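Long-range contacts in PHOX (Pseudomonas fluorescens, PDB 4A9V), which hydrolyses phosphate monoesters as an alkaline phosphatase of the beta-propeller type, using a complex iron-calcium cofactor: residues Phe64-Asp69 against Glu90-Arg95; Gly343-Leu348 against Lys442-Asp447. All coordinates share one frame; numbering follows the deposited sequence. Where two conformers were deposited one is given.

Interaction 1 of 2, residues Phe64-Asp69 against Glu90-Arg95; sequences FGDNND and EYTNYR. With LI (lithium ion), chain D; FEO (mu-oxo-diiron), chain S.
Two hydrogen bonds grip OD2 of Asp-66: the hydroxyl OG1 of Thr-92 donates to its anti lone pair at 2.7 Å, and water 1 donates a second. That water also accepts from Asn-93 ND2, so the carboxylate is tied to the far segment both directly and through a bridge. Asn-67 then meets Asn-93 tip to tip, with the amide planes 58° apart. Each amide gives and takes: Asn-93 ND2 donates to Asn-67 OD1 at 2.9 Å, and Asn-67 ND2 donates to Asn-93 OD1 at 3.0 Å, both donors standing above the carbonyl plane they meet. Ser-571 is a further hydrogen-bond partner of Asn-67 OD1. Asn-67 ND2 also lies over the centre of the Tyr-91 ring, 3.1 Å above its plane. An alanine at Asn-67 would lose both hydrogen bonds to Asn-93, the one to Ser-571 and this cover of the ring, and would probably loosen the loops before strand 68-76 and after strand 82-89.

These strands neighbour each other in a four-stranded antiparallel blade of the propeller, and the segments meet at the end of that pair which carries the metal ligands Asp-69 and Glu-90. Beyond the strands, one nearly straight bond (176° at the hydrogen) joins Glu-90 N to Asn-67 O at 3.1 Å. Asp-69 grips the lithium ion with both oxygens, OD2 at 2.2 Å, while Thr-534 holds OD1. Glu-90, its CG anti to the backbone N, reaches the iron FE1 through OE2; Cys-179 and Glu-194 also bind the diiron group. Asp-69 OD2 and Glu-90 OE1 stand 3.1 Å apart, their carboxylates almost perpendicular, a crowding of acceptors that the nearby cations presumably make tolerable. Water 2 binds both lithium and FE1.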
loop_
_atom_site.group_PDB
_atom_site.type_symbol
_atom_site.label_atom_id
_atom_site.label_comp_id
_atom_site.label_asym_id
_atom_site.label_seq_id
_atom_site.Cartn_x
_atom_site.Cartn_y
_atom_site.Cartn_z
ATOM N N PHE A 64 -17.505 -8.029 0.071
ATOM C CA PHE A 64 -16.131 -7.687 0.393
ATOM C C PHE A 64 -15.224 -8.103 -0.766
ATOM O O PHE A 64 -15.340 -9.205 -1.300
ATOM C CB PHE A 64 -15.713 -8.393 1.685
ATOM C CG PHE A 64 -14.467 -7.836 2.309
ATOM C CD1 PHE A 64 -14.497 -6.617 2.966
ATOM C CD2 PHE A 64 -13.293 -8.564 2.304
ATOM C CE1 PHE A 64 -13.371 -6.125 3.590
ATOM C CE2 PHE A 64 -12.156 -8.076 2.923
ATOM C CZ PHE A 64 -12.193 -6.850 3.561
ATOM N N GLY A 65 -14.331 -7.202 -1.160
ATOM C CA GLY A 65 -13.483 -7.428 -2.317
ATOM C C GLY A 65 -12.386 -8.430 -2.033
ATOM O O GLY A 65 -12.288 -8.998 -0.939
ATOM N N ASP A 66 -11.583 -8.685 -3.060
ATOM C CA ASP A 66 -10.534 -9.695 -3.002
ATOM C C ASP A 66 -9.213 -9.068 -2.548
ATOM O O ASP A 66 -9.073 -7.846 -2.466
ATOM C CB ASP A 66 -10.394 -10.358 -4.379
ATOM C CG ASP A 66 -9.888 -11.797 -4.309
ATOM O OD1 ASP A 66 -9.455 -12.238 -3.220
ATOM O OD2 ASP A 66 -9.897 -12.464 -5.370
ATOM N N ASN A 67 -8.261 -9.925 -2.207
ATOM C CA ASN A 67 -6.900 -9.528 -1.891
ATOM C C ASN A 67 -6.828 -8.242 -1.069
ATOM O O ASN A 67 -6.157 -7.278 -1.440
ATOM C CB ASN A 67 -6.041 -9.490 -3.156
ATOM C CG ASN A 67 -5.774 -10.883 -3.702
ATOM O OD1 ASN A 67 -5.968 -11.879 -3.005
ATOM N ND2 ASN A 67 -5.323 -10.964 -4.945
ATOM N N ASN A 68 -7.342 -8.314 0.152
ATOM C CA ASN A 68 -7.370 -7.136 1.004
ATOM C C ASN A 68 -5.971 -6.720 1.427
ATOM O O ASN A 68 -5.065 -7.549 1.553
ATOM C CB ASN A 68 -8.295 -7.319 2.217
ATOM C CG ASN A 68 -8.010 -8.578 3.012
ATOM O OD1 ASN A 68 -8.871 -9.454 3.066
ATOM N ND2 ASN A 68 -7.057 -8.470 3.928
ATOM N N ASP A 69 -5.757 -5.409 1.427
ATOM C CA ASP A 69 -4.424 -4.842 1.478
ATOM C C ASP A 69 -4.414 -3.729 2.548
ATOM O O ASP A 69 -4.813 -3.962 3.688
ATOM C CB ASP A 69 -4.026 -4.383 0.062
ATOM C CG ASP A 69 -2.528 -4.347 -0.162
ATOM O OD1 ASP A 69 -1.780 -4.125 0.815
ATOM O OD2 ASP A 69 -2.108 -4.507 -1.339
ATOM N N GLU A 90 -6.890 -5.099 -3.591
ATOM C CA GLU A 90 -5.873 -4.722 -4.571
ATOM C C GLU A 90 -6.063 -5.378 -5.938
ATOM O O GLU A 90 -5.893 -4.732 -6.967
ATOM C CB GLU A 90 -4.476 -5.010 -4.035
ATOM C CG GLU A 90 -3.390 -4.389 -4.904
ATOM C CD GLU A 90 -1.986 -4.723 -4.455
ATOM O OE1 GLU A 90 -1.731 -5.900 -4.132
ATOM O OE2 GLU A 90 -1.120 -3.811 -4.503
ATOM N N TYR A 91 -6.328 -6.678 -5.962
ATOM C CA TYR A 91 -6.430 -7.408 -7.221
ATOM C C TYR A 91 -7.156 -8.708 -6.941
ATOM O O TYR A 91 -7.745 -8.865 -5.866
ATOM C CB TYR A 91 -5.049 -7.606 -7.883
ATOM C CG TYR A 91 -4.103 -8.555 -7.182
ATOM C CD1 TYR A 91 -3.422 -8.175 -6.031
ATOM C CD2 TYR A 91 -3.795 -9.785 -7.734
ATOM C CE1 TYR A 91 -2.483 -9.002 -5.443
ATOM C CE2 TYR A 91 -2.868 -10.626 -7.149
ATOM C CZ TYR A 91 -2.202 -10.222 -6.011
ATOM O OH TYR A 91 -1.283 -11.043 -5.395
ATOM N N THR A 92 -7.212 -9.592 -7.926
ATOM C CA THR A 92 -7.950 -10.831 -7.747
ATOM C C THR A 92 -7.168 -12.009 -8.299
ATOM O O THR A 92 -6.191 -11.845 -9.022
ATOM C CB THR A 92 -9.373 -10.746 -8.352
ATOM O OG1 THR A 92 -10.118 -11.929 -8.027
ATOM C CG2 THR A 92 -9.323 -10.580 -9.862
ATOM N N ASN A 93 -7.583 -13.199 -7.893
ATOM C CA ASN A 93 -6.871 -14.430 -8.199
ATOM C C ASN A 93 -7.738 -15.274 -9.124
ATOM O O ASN A 93 -8.737 -15.848 -8.683
ATOM C CB ASN A 93 -6.633 -15.185 -6.895
ATOM C CG ASN A 93 -6.044 -14.292 -5.817
ATOM O OD1 ASN A 93 -4.970 -13.722 -5.992
ATOM N ND2 ASN A 93 -6.774 -14.115 -4.722
ATOM N N TYR A 94 -7.461 -15.224 -10.422
ATOM C CA TYR A 94 -8.349 -15.846 -11.398
ATOM C C TYR A 94 -8.575 -17.339 -11.114
ATOM O O TYR A 94 -9.640 -17.870 -11.415
ATOM C CB TYR A 94 -7.817 -15.664 -12.821
ATOM C CG TYR A 94 -7.803 -14.231 -13.332
ATOM C CD1 TYR A 94 -8.629 -13.255 -12.794
ATOM C CD2 TYR A 94 -7.006 -13.876 -14.406
ATOM C CE1 TYR A 94 -8.668 -11.975 -13.324
ATOM C CE2 TYR A 94 -7.053 -12.606 -14.954
ATOM C CZ TYR A 94 -7.925 -11.675 -14.438
ATOM O OH TYR A 94 -7.981 -10.391 -14.935
ATOM N N ARG A 95 -7.580 -18.018 -10.546
ATOM C CA ARG A 95 -7.747 -19.439 -10.250
ATOM C C ARG A 95 -8.892 -19.714 -9.291
ATOM O O ARG A 95 -9.451 -20.812 -9.299
ATOM C CB ARG A 95 -6.447 -20.068 -9.740
ATOM C CG ARG A 95 -6.060 -19.701 -8.322
ATOM C CD ARG A 95 -4.688 -20.253 -7.958
ATOM N NE ARG A 95 -4.669 -21.713 -7.992
ATOM C CZ ARG A 95 -3.654 -22.441 -8.448
ATOM N NH1 ARG A 95 -2.517 -21.855 -8.799
ATOM N NH2 ARG A 95 -3.713 -23.761 -8.387
HETATM LI LI LI D . 0.013 -4.247 -0.805
HETATM FE FE1 FEO S . 0.732 -3.405 -3.722
HETATM FE FE2 FEO S . 4.054 -2.394 -3.622
HETATM O O FEO S . 2.582 -3.536 -3.114
HETATM O O HOH W 1 -9.548 -15.102 -4.994
HETATM O O HOH W 2 0.364 -4.726 -2.054
HETATM O O HOH W 3 0.639 -2.945 0.285
HETATM O O HOH W 4 1.439 -5.217 -4.892
#

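Interaction 2 of 2, residues Gly343-Leu348 against Lys442-Asp447; sequences GQWIEL and KTFAWD
Strands 343-347 and 443-447 run antiparallel, their axes approaching to 4.7 Å with directions 143° apart, and pair Gly-343 with Phe-444 as a hydrogen-bonded pair and Gln-344 with Thr-443 as a non-hydrogen-bonded one. Gly-343 N donates to Phe-444 O at 2.9 Å, in the carbonyl plane, and the return bond runs from Phe-444 N to Gly-343 O. Two residues on, Trp-345 N donates to Lys-442 O at 2.8 Å.

Phe-444 and Trp-345 carry much of the side-chain contact. Phe-444 CG sits in the crowded position between backbone N and carbonyl carbon (chi1 53°), which folds the ring back across the neighbouring strand. There Gly-343 CA makes a CH-pi contact over the ring face, 3.9 Å from its centroid. A beta carbon on Gly-343 would fall 2.4 Å from Phe-444 CE1, so the bare glycine is what lets the ring settle. On the tryptophan side, Trp-345 NE1 comes within 3.4 Å of Phe-444 CD2, and Phe-444 CE2 rests over the indole face toward its rim; the planes, tilted 54°, are neither stacked nor perpendicular. Phe-329 meets both Phe-444 and Trp-446, extending the aromatic cluster, and Lys-300 makes a cation-pi contact with Trp-345.

The nine-stranded sheet holding this pair is consistent with two propeller blades joined edge to edge, 340-347 closing one run of strands and 443-451 ending the other.

At the solvent-facing end, water 5 donates to Glu-347 OE1 at 2.8 Å and accepts from Lys-442 NZ. With Glu-347 OE1 and Lys-442 NZ 4.9 Å apart, and Lys-352 in a salt bridge with Glu-347, their mutual attraction is likely to be modest; the join probably rests more on backbone bonds and on the packing of Phe-444 over Gly-343 and against Trp-345.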
loop_
_atom_site.group_PDB
_atom_site.type_symbol
_atom_site.label_atom_id
_atom_site.label_comp_id
_atom_site.label_asym_id
_atom_site.label_seq_id
_atom_site.Cartn_x
_atom_site.Cartn_y
_atom_site.Cartn_z
ATOM N N GLY A 343 19.791 14.101 3.082
ATOM C CA GLY A 343 19.045 14.160 1.842
ATOM C C GLY A 343 18.225 15.427 1.763
ATOM O O GLY A 343 18.286 16.286 2.650
ATOM N N GLN A 344 17.478 15.551 0.675
ATOM C CA GLN A 344 16.718 16.753 0.409
ATOM C C GLN A 344 15.465 16.455 -0.387
ATOM O O GLN A 344 15.363 15.435 -1.075
ATOM C CB GLN A 344 17.565 17.772 -0.352
ATOM C CG GLN A 344 17.985 17.300 -1.724
ATOM C CD GLN A 344 18.932 18.253 -2.407
ATOM O OE1 GLN A 344 18.545 19.355 -2.796
ATOM N NE2 GLN A 344 20.165 17.810 -2.618
ATOM N N TRP A 345 14.524 17.388 -0.291
ATOM C CA TRP A 345 13.304 17.407 -1.088
ATOM C C TRP A 345 13.427 18.436 -2.180
ATOM O O TRP A 345 13.802 19.590 -1.914
ATOM C CB TRP A 345 12.124 17.766 -0.184
ATOM C CG TRP A 345 11.844 16.723 0.859
ATOM C CD1 TRP A 345 12.073 16.806 2.224
ATOM C CD2 TRP A 345 11.426 15.350 0.615
ATOM N NE1 TRP A 345 11.790 15.616 2.837
ATOM C CE2 TRP A 345 11.393 14.699 1.914
ATOM C CE3 TRP A 345 10.989 14.651 -0.499
ATOM C CZ2 TRP A 345 11.018 13.372 2.057
ATOM C CZ3 TRP A 345 10.612 13.320 -0.343
ATOM C CH2 TRP A 345 10.610 12.703 0.910
ATOM N N ILE A 346 13.057 18.052 -3.398
ATOM C CA ILE A 346 13.193 18.903 -4.569
ATOM C C ILE A 346 11.818 19.073 -5.211
ATOM O O ILE A 346 11.114 18.106 -5.460
ATOM C CB ILE A 346 14.165 18.284 -5.596
ATOM C CG1 ILE A 346 15.528 18.023 -4.953
ATOM C CG2 ILE A 346 14.297 19.188 -6.810
ATOM C CD1 ILE A 346 16.476 17.227 -5.817
ATOM N N GLU A 347 11.437 20.323 -5.445
ATOM C CA GLU A 347 10.098 20.680 -5.893
ATOM C C GLU A 347 9.821 20.243 -7.336
ATOM O O GLU A 347 10.629 20.489 -8.237
ATOM C CB GLU A 347 9.997 22.198 -5.786
ATOM C CG GLU A 347 8.647 22.816 -6.022
ATOM C CD GLU A 347 8.696 24.321 -5.840
ATOM O OE1 GLU A 347 9.573 24.805 -5.085
ATOM O OE2 GLU A 347 7.696 24.954 -6.183
ATOM N N LEU A 348 8.632 19.693 -7.567
ATOM C CA LEU A 348 8.152 19.385 -8.902
ATOM C C LEU A 348 7.108 20.422 -9.295
ATOM O O LEU A 348 5.903 20.255 -9.071
ATOM C CB LEU A 348 7.562 17.976 -8.935
ATOM C CG LEU A 348 8.530 16.873 -8.501
ATOM C CD1 LEU A 348 7.854 15.517 -8.607
ATOM C CD2 LEU A 348 9.816 16.902 -9.310
ATOM N N LYS A 442 13.111 21.086 4.072
ATOM C CA LYS A 442 13.464 20.557 2.777
ATOM C C LYS A 442 14.735 19.718 2.813
ATOM O O LYS A 442 15.146 19.194 1.787
ATOM C CB LYS A 442 13.566 21.697 1.767
ATOM C CG LYS A 442 12.186 22.273 1.450
ATOM C CD LYS A 442 12.207 23.510 0.571
ATOM C CE LYS A 442 10.890 24.267 0.702
ATOM N NZ LYS A 442 10.728 25.330 -0.325
ATOM N N THR A 443 15.295 19.514 4.003
ATOM C CA THR A 443 16.394 18.569 4.180
ATOM C C THR A 443 16.150 17.677 5.387
ATOM O O THR A 443 15.309 17.977 6.242
ATOM C CB THR A 443 17.760 19.274 4.342
ATOM O OG1 THR A 443 17.800 19.970 5.589
ATOM C CG2 THR A 443 18.000 20.266 3.209
ATOM N N PHE A 444 16.872 16.560 5.418
ATOM C CA PHE A 444 16.728 15.577 6.468
ATOM C C PHE A 444 18.021 14.781 6.626
ATOM O O PHE A 444 18.866 14.754 5.722
ATOM C CB PHE A 444 15.546 14.641 6.172
ATOM C CG PHE A 444 15.592 14.006 4.808
ATOM C CD1 PHE A 444 16.387 12.892 4.575
ATOM C CD2 PHE A 444 14.869 14.527 3.752
ATOM C CE1 PHE A 444 16.458 12.319 3.318
ATOM C CE2 PHE A 444 14.929 13.953 2.497
ATOM C CZ PHE A 444 15.680 12.815 2.296
ATOM N N ALA A 445 18.156 14.152 7.789
ATOM C CA ALA A 445 19.165 13.133 8.024
ATOM C C ALA A 445 18.527 11.761 7.818
ATOM O O ALA A 445 17.418 11.530 8.273
ATOM C CB ALA A 445 19.685 13.263 9.445
ATOM N N TRP A 446 19.237 10.845 7.172
ATOM C CA TRP A 446 18.722 9.494 6.967
ATOM C C TRP A 446 19.663 8.448 7.513
ATOM O O TRP A 446 20.873 8.679 7.652
ATOM C CB TRP A 446 18.406 9.242 5.487
ATOM C CG TRP A 446 19.614 9.229 4.583
ATOM C CD1 TRP A 446 20.118 10.281 3.842
ATOM C CD2 TRP A 446 20.502 8.103 4.309
ATOM N NE1 TRP A 446 21.238 9.894 3.146
ATOM C CE2 TRP A 446 21.526 8.601 3.400
ATOM C CE3 TRP A 446 20.572 6.796 4.750
ATOM C CZ2 TRP A 446 22.603 7.820 3.011
ATOM C CZ3 TRP A 446 21.643 6.011 4.330
ATOM C CH2 TRP A 446 22.649 6.521 3.505
ATOM N N ASP A 447 19.111 7.281 7.831
ATOM C CA ASP A 447 19.914 6.110 8.190
ATOM C C ASP A 447 19.160 4.853 7.782
ATOM O O ASP A 447 17.946 4.880 7.607
ATOM C CB ASP A 447 20.254 6.090 9.699
ATOM C CG ASP A 447 19.051 5.773 10.588
ATOM O OD1 ASP A 447 18.126 6.613 10.667
ATOM O OD2 ASP A 447 19.046 4.700 11.235
HETATM O O HOH W 5 11.419 24.390 -2.965
#

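Along the chain the two contacts follow one another, both segments of interaction 1 preceding those of interaction 2, and the two belong to different sheets of the propeller. Their centres lie about 36 Å apart, on opposite sides of the chain's centre, and their nearest atoms are about 21 Å apart, so neither touches the other. Interaction 1 joins loops at the end of the four-stranded sheet that contains strands 68-76 and 82-89, where it faces the metal cluster. Interaction 2 lies farther from the centre, away from the iron-calcium cofactor, and ties strand 340-347 to strand 443-451 in the nine-stranded sheet. One contact thus shapes the cofactor pocket; the other joins strands in the surrounding framework.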